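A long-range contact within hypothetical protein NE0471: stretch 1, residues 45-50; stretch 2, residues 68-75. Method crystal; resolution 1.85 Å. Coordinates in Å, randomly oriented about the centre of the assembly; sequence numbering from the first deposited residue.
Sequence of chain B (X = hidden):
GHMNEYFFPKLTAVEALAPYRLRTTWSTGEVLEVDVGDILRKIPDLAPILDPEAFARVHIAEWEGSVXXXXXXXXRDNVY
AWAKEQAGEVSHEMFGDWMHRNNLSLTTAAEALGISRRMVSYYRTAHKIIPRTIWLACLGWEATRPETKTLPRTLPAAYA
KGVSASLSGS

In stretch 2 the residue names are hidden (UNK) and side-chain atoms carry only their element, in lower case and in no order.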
# COMPACT_ATOMS: atom_id res chain seq x y z
N ASP B 45 3.93 34.34 15.43
CA ASP B 45 5.28 33.88 15.12
C ASP B 45 5.65 34.02 13.63
O ASP B 45 6.83 34.12 13.29
CB ASP B 45 5.43 32.42 15.53
CG ASP B 45 5.72 32.24 17.01
OD1 ASP B 45 5.65 33.21 17.80
OD2 ASP B 45 6.02 31.09 17.39
N LEU B 46 4.65 34.07 12.75
CA LEU B 46 4.91 34.19 11.31
C LEU B 46 4.96 35.62 10.75
O LEU B 46 5.12 35.80 9.53
CB LEU B 46 3.92 33.32 10.50
CG LEU B 46 4.02 31.82 10.83
CD1 LEU B 46 3.10 30.98 9.96
CD2 LEU B 46 5.46 31.33 10.73
N ALA B 47 4.83 36.62 11.63
CA ALA B 47 4.78 38.02 11.23
C ALA B 47 5.96 38.50 10.36
O ALA B 47 5.75 39.23 9.41
CB ALA B 47 4.60 38.93 12.45
N PRO B 48 7.19 38.07 10.67
CA PRO B 48 8.32 38.47 9.80
C PRO B 48 8.17 38.08 8.33
O PRO B 48 8.73 38.76 7.47
CB PRO B 48 9.51 37.74 10.42
CG PRO B 48 9.15 37.56 11.85
CD PRO B 48 7.66 37.26 11.81
N ILE B 49 7.40 37.03 8.05
CA ILE B 49 7.15 36.60 6.67
C ILE B 49 6.28 37.57 5.90
O ILE B 49 6.30 37.60 4.66
CB ILE B 49 6.64 35.11 6.59
CG1 ILE B 49 7.69 34.19 7.21
CG2 ILE B 49 6.41 34.71 5.14
CD1 ILE B 49 7.19 32.85 7.70
N LEU B 50 5.54 38.41 6.63
CA LEU B 50 4.66 39.41 6.02
C LEU B 50 5.41 40.54 5.28
O LEU B 50 4.84 41.24 4.43
CB LEU B 50 3.69 39.99 7.08
CG LEU B 50 2.58 39.07 7.64
CD1 LEU B 50 1.84 39.79 8.78
CD2 LEU B 50 1.59 38.71 6.54
N UNK B 68 8.80 26.62 3.09
CA UNK B 68 9.56 27.25 4.14
C UNK B 68 10.06 28.64 3.75
O UNK B 68 10.30 28.91 2.58
c UNK B 68 12.82 26.07 5.88
o UNK B 68 13.87 26.10 5.21
c UNK B 68 10.76 26.35 4.51
c UNK B 68 11.72 27.01 5.50
o UNK B 68 12.62 25.31 6.85
N UNK B 69 10.17 29.50 4.75
CA UNK B 69 10.77 30.83 4.59
C UNK B 69 11.92 30.84 5.57
O UNK B 69 13.07 30.95 5.17
c UNK B 69 6.87 30.46 4.57
c UNK B 69 9.79 31.97 4.90
c UNK B 69 7.47 31.47 3.79
c UNK B 69 4.94 30.51 3.09
c UNK B 69 8.72 33.06 2.84
c UNK B 69 8.71 32.18 3.87
c UNK B 69 5.51 31.51 2.32
c UNK B 69 5.62 29.97 4.18
c UNK B 69 6.77 31.98 2.68
n UNK B 69 7.55 32.97 2.13
N UNK B 70 11.61 30.68 6.86
CA UNK B 70 12.66 30.51 7.88
C UNK B 70 12.74 29.10 8.48
O UNK B 70 13.82 28.55 8.59
c UNK B 70 11.26 33.69 8.51
c UNK B 70 12.53 31.57 8.99
c UNK B 70 12.33 35.63 7.53
c UNK B 70 13.54 34.94 7.50
c UNK B 70 12.46 32.99 8.48
c UNK B 70 11.18 34.99 8.03
c UNK B 70 13.60 33.62 7.98
N UNK B 71 11.59 28.52 8.84
CA UNK B 71 11.58 27.22 9.53
C UNK B 71 10.32 26.39 9.28
O UNK B 71 9.32 26.53 10.01
o UNK B 71 12.27 25.06 11.14
o UNK B 71 11.64 26.06 12.99
c UNK B 71 11.91 26.08 11.77
c UNK B 71 11.79 27.41 11.04
N UNK B 72 10.39 25.51 8.28
CA UNK B 72 9.35 24.51 8.02
C UNK B 72 7.91 24.99 8.37
O UNK B 72 7.18 24.32 9.10
c UNK B 72 9.65 23.21 8.80
o UNK B 72 9.77 23.52 10.20
c UNK B 72 10.95 22.56 8.32
N UNK B 73 7.52 26.14 7.85
CA UNK B 73 6.27 26.78 8.31
C UNK B 73 5.01 26.01 7.91
O UNK B 73 4.14 25.79 8.77
c UNK B 73 6.17 28.24 7.87
c UNK B 73 7.11 29.18 8.64
o UNK B 73 8.81 28.42 7.14
o UNK B 73 9.35 30.01 8.53
c UNK B 73 8.53 29.21 8.06
N UNK B 74 4.90 25.62 6.64
CA UNK B 74 3.66 24.91 6.22
C UNK B 74 3.91 23.56 5.58
O UNK B 74 4.58 23.50 4.55
c UNK B 74 2.86 25.75 5.24
c UNK B 74 1.86 29.69 6.62
c UNK B 74 1.59 28.59 7.42
c UNK B 74 2.52 27.12 5.73
c UNK B 74 1.91 27.30 6.96
c UNK B 74 2.46 29.51 5.37
c UNK B 74 2.78 28.22 4.94
N UNK B 75 3.32 22.50 6.16
CA UNK B 75 3.40 21.15 5.57
C UNK B 75 2.88 21.13 4.14
O UNK B 75 1.90 21.82 3.82

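Position 68 carries five side-chain atoms, three carbons in a row with two oxygens on the third. Its CA-to-CB bond points away from stretch 1, and no atom of the side chain touches it. An unbranched three-carbon chain ending in a carboxylate is Glu68. One of its oxygens, OE1, accepts a hydrogen bond from the backbone N of position 72 at 2.7 Å, with an angle of 168° at the hydrogen, so this carboxylate braces its own loop.

Position 69 has one carbon followed by fused five- and six-membered rings holding eight carbons and one nitrogen, an indole, which no other standard side chain contains. Its CA-to-CB bond points toward stretch 1, and a methyl of Ile49 lies over one face of the ring system. The residue is Trp69. Ile49 CG2 sits 3.5 Å from the centroid of the five-membered ring of Trp69 and 1° off its normal, a nearly perfect CH-pi placement; the closest atom pair is Ile49 CG2 to Trp69 CG at 3.6 Å.

Position 70 shows one carbon and a ring of six carbons with no oxygen attached, which rules out tyrosine. The ring meets Pro48 and Ile49 obliquely. It is Phe70, whose CE1 lies 3.7 Å from Ile49 CG1 and 4.0 Å from Pro48 CB.

Position 71 has two carbons, the second bearing two oxygens. Its CA-to-CB bond runs sideways, and the side chain makes no contact with stretch 1. The short carboxylate identifies Asp71.

At position 72, out of reach of stretch 1, a single carbon carries one oxygen and one carbon, the beta-branched pattern of Thr72. Its phi/psi of 33/53 places the backbone in the left-handed region as the loop turns.

Position 73 again has three carbons with two oxygens on the third, but here the CA-to-CB bond points toward stretch 1, and the side chain touches Leu46 and Ile49. This is Glu73. Its CG approaches Leu46 CD2 at 3.4 Å, and OE1 lies 3.7 Å from Ile49 CD1. With chi2 at 84° the chain folds back on its own loop: OE2 accepts a hydrogen bond from Trp69 N (3.0 Å), while OE1 accepts from Phe70 N (2.9 Å) and Asp71 N (2.7 Å).

Position 74 has one carbon and a six-carbon ring, again without a hydroxyl. CA-to-CB points sideways, but the ring end comes nearer and meets Leu46 obliquely. It is Phe74, with CZ 3.8 Å from Leu46 CD1.

Position 75 has no side-chain atoms and is Gly75, at the N-cap position before a helix.

The contact buries 301 Å², both sides summed, and has no hydrogen bonds across it. Ile49 contributes the largest covered area, 93 Å², by touching Trp69, Phe70 and Glu73, while Leu46 packs against Glu73 and Phe74. On stretch 1, Ile49 N donates to Leu46 O at 3.0 Å, linking these two residues through the backbone. On stretch 2, the Glu73 carboxylate ties down three successive backbone amides beside the apolar contacts.

Stretch 2 (68-75) EWFDTEFG
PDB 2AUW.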